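Local coordinates for 4-hydroxybutyrate coenzyme A transferase (PDB 2OAS), which probably transfers coenzyme A between acyl-CoA thioesters and small carboxylic acids such as acetate or 4-hydroxybutyrate, and binds coenzyme A, at residues 116-121 against 148-153. Sequence-based numbering, arbitrary orientation.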
ATOM      1  N   ILE A 116     -10.623 -28.669   7.319  1.00 26.86           N
ATOM      2  CA  ILE A 116     -10.155 -27.993   8.512  1.00 26.18           C
ATOM      3  C   ILE A 116      -9.858 -28.920   9.677  1.00 25.52           C
ATOM      4  O   ILE A 116     -10.277 -30.067   9.691  1.00 26.07           O
ATOM      5  CB  ILE A 116     -11.181 -26.935   8.961  1.00 25.44           C
ATOM      6  CG1 ILE A 116     -12.490 -27.605   9.361  1.00 24.99           C
ATOM      7  CG2 ILE A 116     -11.473 -25.993   7.824  1.00 22.92           C
ATOM      8  CD1 ILE A 116     -13.536 -26.626   9.835  1.00 26.74           C
ATOM      9  N   GLN A 117      -9.114 -28.407  10.647  1.00 26.51           N
ATOM     10  CA  GLN A 117      -8.759 -29.157  11.841  1.00 26.62           C
ATOM     11  C   GLN A 117      -9.285 -28.390  13.055  1.00 28.66           C
ATOM     12  O   GLN A 117      -8.886 -27.240  13.278  1.00 28.69           O
ATOM     13  CB  GLN A 117      -7.250 -29.281  11.957  1.00 26.28           C
ATOM     14  CG  GLN A 117      -6.832 -30.205  13.078  1.00 28.02           C
ATOM     15  CD  GLN A 117      -5.350 -30.410  13.146  1.00 28.18           C
ATOM     16  OE1 GLN A 117      -4.864 -31.238  13.905  1.00 29.86           O
ATOM     17  NE2 GLN A 117      -4.613 -29.654  12.340  1.00 30.02           N
ATOM     18  N   VAL A 118     -10.160 -29.012  13.843  1.00 28.64           N
ATOM     19  CA  VAL A 118     -10.721 -28.343  15.025  1.00 27.86           C
ATOM     20  C   VAL A 118     -10.610 -29.118  16.326  1.00 27.94           C
ATOM     21  O   VAL A 118     -10.311 -30.315  16.346  1.00 26.88           O
ATOM     22  CB  VAL A 118     -12.219 -28.015  14.855  1.00 26.97           C
ATOM     23  CG1 VAL A 118     -12.454 -27.117  13.646  1.00 27.67           C
ATOM     24  CG2 VAL A 118     -13.012 -29.307  14.727  1.00 26.82           C
ATOM     25  N   SER A 119     -10.870 -28.424  17.426  1.00 29.76           N
ATOM     26  CA  SER A 119     -10.841 -29.065  18.732  1.00 29.70           C
ATOM     27  C   SER A 119     -12.164 -29.791  18.851  1.00 28.77           C
ATOM     28  O   SER A 119     -13.127 -29.444  18.182  1.00 28.74           O
ATOM     29  CB  SER A 119     -10.704 -28.035  19.840  1.00 27.45           C
ATOM     30  OG  SER A 119     -11.659 -27.012  19.673  1.00 31.92           O
ATOM     31  N   PRO A 120     -12.220 -30.829  19.683  1.00 29.19           N
ATOM     32  CA  PRO A 120     -13.471 -31.563  19.832  1.00 30.34           C
ATOM     33  C   PRO A 120     -14.625 -30.668  20.264  1.00 30.90           C
ATOM     34  O   PRO A 120     -14.437 -29.664  20.943  1.00 29.11           O
ATOM     35  CB  PRO A 120     -13.122 -32.624  20.870  1.00 31.10           C
ATOM     36  CG  PRO A 120     -12.088 -31.947  21.699  1.00 31.20           C
ATOM     37  CD  PRO A 120     -11.219 -31.305  20.653  1.00 29.44           C
ATOM     38  N   PRO A 121     -15.839 -31.015  19.849  1.00 32.12           N
ATOM     39  CA  PRO A 121     -17.013 -30.225  20.215  1.00 33.96           C
ATOM     40  C   PRO A 121     -17.262 -30.245  21.716  1.00 34.84           C
ATOM     41  O   PRO A 121     -16.972 -31.240  22.382  1.00 34.35           O
ATOM     42  CB  PRO A 121     -18.132 -30.919  19.447  1.00 34.38           C
ATOM     43  CG  PRO A 121     -17.673 -32.361  19.443  1.00 33.93           C
ATOM     44  CD  PRO A 121     -16.225 -32.190  19.047  1.00 33.08           C
ATOM     45  N   ALA A 148     -14.163 -31.700   8.461  1.00 28.40           N
ATOM     46  CA  ALA A 148     -13.371 -31.391   9.630  1.00 30.02           C
ATOM     47  C   ALA A 148     -12.665 -32.566  10.270  1.00 29.45           C
ATOM     48  O   ALA A 148     -13.174 -33.683  10.323  1.00 29.75           O
ATOM     49  CB  ALA A 148     -14.256 -30.712  10.690  1.00 29.08           C
ATOM     50  N   HIS A 149     -11.487 -32.290  10.788  1.00 28.17           N
ATOM     51  CA  HIS A 149     -10.736 -33.312  11.444  1.00 28.63           C
ATOM     52  C   HIS A 149     -10.715 -32.918  12.906  1.00 27.07           C
ATOM     53  O   HIS A 149     -10.174 -31.876  13.264  1.00 27.25           O
ATOM     54  CB  HIS A 149      -9.329 -33.375  10.842  1.00 27.61           C
ATOM     55  CG  HIS A 149      -8.307 -33.918  11.775  1.00 28.99           C
ATOM     56  ND1 HIS A 149      -8.514 -35.060  12.515  1.00 28.99           N
ATOM     57  CD2 HIS A 149      -7.088 -33.446  12.132  1.00 30.37           C
ATOM     58  CE1 HIS A 149      -7.467 -35.268  13.297  1.00 29.82           C
ATOM     59  NE2 HIS A 149      -6.588 -34.304  13.083  1.00 30.46           N
ATOM     60  N   ILE A 150     -11.344 -33.727  13.744  1.00 28.20           N
ATOM     61  CA  ILE A 150     -11.386 -33.441  15.166  1.00 29.79           C
ATOM     62  C   ILE A 150     -10.138 -33.953  15.862  1.00 30.20           C
ATOM     63  O   ILE A 150      -9.882 -35.161  15.917  1.00 31.34           O
ATOM     64  CB  ILE A 150     -12.615 -34.062  15.819  1.00 30.38           C
ATOM     65  CG1 ILE A 150     -13.875 -33.488  15.165  1.00 29.77           C
ATOM     66  CG2 ILE A 150     -12.573 -33.804  17.327  1.00 31.06           C
ATOM     67  CD1 ILE A 150     -15.165 -34.064  15.691  1.00 31.17           C
ATOM     68  N   ASN A 151      -9.367 -33.021  16.409  1.00 29.93           N
ATOM     69  CA  ASN A 151      -8.123 -33.359  17.078  1.00 29.04           C
ATOM     70  C   ASN A 151      -8.078 -32.850  18.490  1.00 28.31           C
ATOM     71  O   ASN A 151      -8.043 -31.648  18.710  1.00 25.87           O
ATOM     72  CB  ASN A 151      -6.951 -32.770  16.300  1.00 27.43           C
ATOM     73  CG  ASN A 151      -5.619 -33.084  16.933  1.00 26.22           C
ATOM     74  OD1 ASN A 151      -5.538 -33.834  17.911  1.00 25.13           O
ATOM     75  ND2 ASN A 151      -4.561 -32.518  16.369  1.00 25.52           N
ATOM     76  N   PRO A 152      -8.089 -33.759  19.468  1.00 29.04           N
ATOM     77  CA  PRO A 152      -8.042 -33.414  20.888  1.00 30.68           C
ATOM     78  C   PRO A 152      -6.812 -32.578  21.243  1.00 32.39           C
ATOM     79  O   PRO A 152      -6.749 -31.989  22.318  1.00 33.28           O
ATOM     80  CB  PRO A 152      -8.009 -34.769  21.573  1.00 30.33           C
ATOM     81  CG  PRO A 152      -8.845 -35.607  20.683  1.00 31.27           C
ATOM     82  CD  PRO A 152      -8.368 -35.196  19.298  1.00 30.95           C
ATOM     83  N   GLN A 153      -5.834 -32.534  20.341  1.00 33.16           N
ATOM     84  CA  GLN A 153      -4.614 -31.778  20.577  1.00 34.41           C
ATOM     85  C   GLN A 153      -4.812 -30.322  20.170  1.00 34.17           C
ATOM     86  O   GLN A 153      -4.094 -29.439  20.630  1.00 33.51           O
ATOM     87  CB  GLN A 153      -3.450 -32.391  19.793  1.00 36.88           C
ATOM     88  CG  GLN A 153      -3.213 -33.859  20.098  1.00 43.25           C
ATOM     89  CD  GLN A 153      -2.996 -34.119  21.588  1.00 47.98           C
ATOM     90  OE1 GLN A 153      -3.452 -35.145  22.128  1.00 50.52           O
ATOM     91  NE2 GLN A 153      -2.293 -33.189  22.267  1.00 50.52           N
TER
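Strands 113-118 and 145-150 are neighbours in the parallel sheet of the N-terminal alpha/beta domain, joined by a connection that includes helix 136-142, and their C-terminal ends show how a parallel pair passes into loops. Three backbone bonds run between the edges: His149 N gives its hydrogen to Ile116 O, Val118 N to His149 O, and Asn151 N to Val118 O. The last, 2.9 Å from N to O and almost straight, meets its acceptor nearly along the C=O axis, and it carries the pairing one residue past the end of strand 145-150.

On one face of the sheet Gln117 and His149 point the same way. Gln117 has CG anti to its backbone N (chi1 -172°) and an extended chain, so its CG passes 3.4 Å from CD2 of the imidazole, whose plane is turned 30° from the amide. The extension carries OE1 forward to Asn151, whose ND2 donates to it over 2.8 Å within the carbonyl plane; the two amides are nearly coplanar. On the face of Ile116, Ala148 and Val118, where Thr136 and Cys140 of helix 136-142 touch Ile116, Ile116 CG1 lies 3.8 Å from Ala148 CB. Farther along, Ile150 CG2 packs against Pro120 CA at 3.5 Å, while its CD1 reaches CD of Pro121, so the two prolines of the outgoing loop lean on the last strand residue.

A second shell fixes the two amides. Gln117 NE2 is held by Ala29 O, leaving its amide gripped at both ends. Asn151 OD1 accepts from Ala176 N and also closes an Asx turn, receiving Gln153 N at 2.8 Å from above its carbonyl plane.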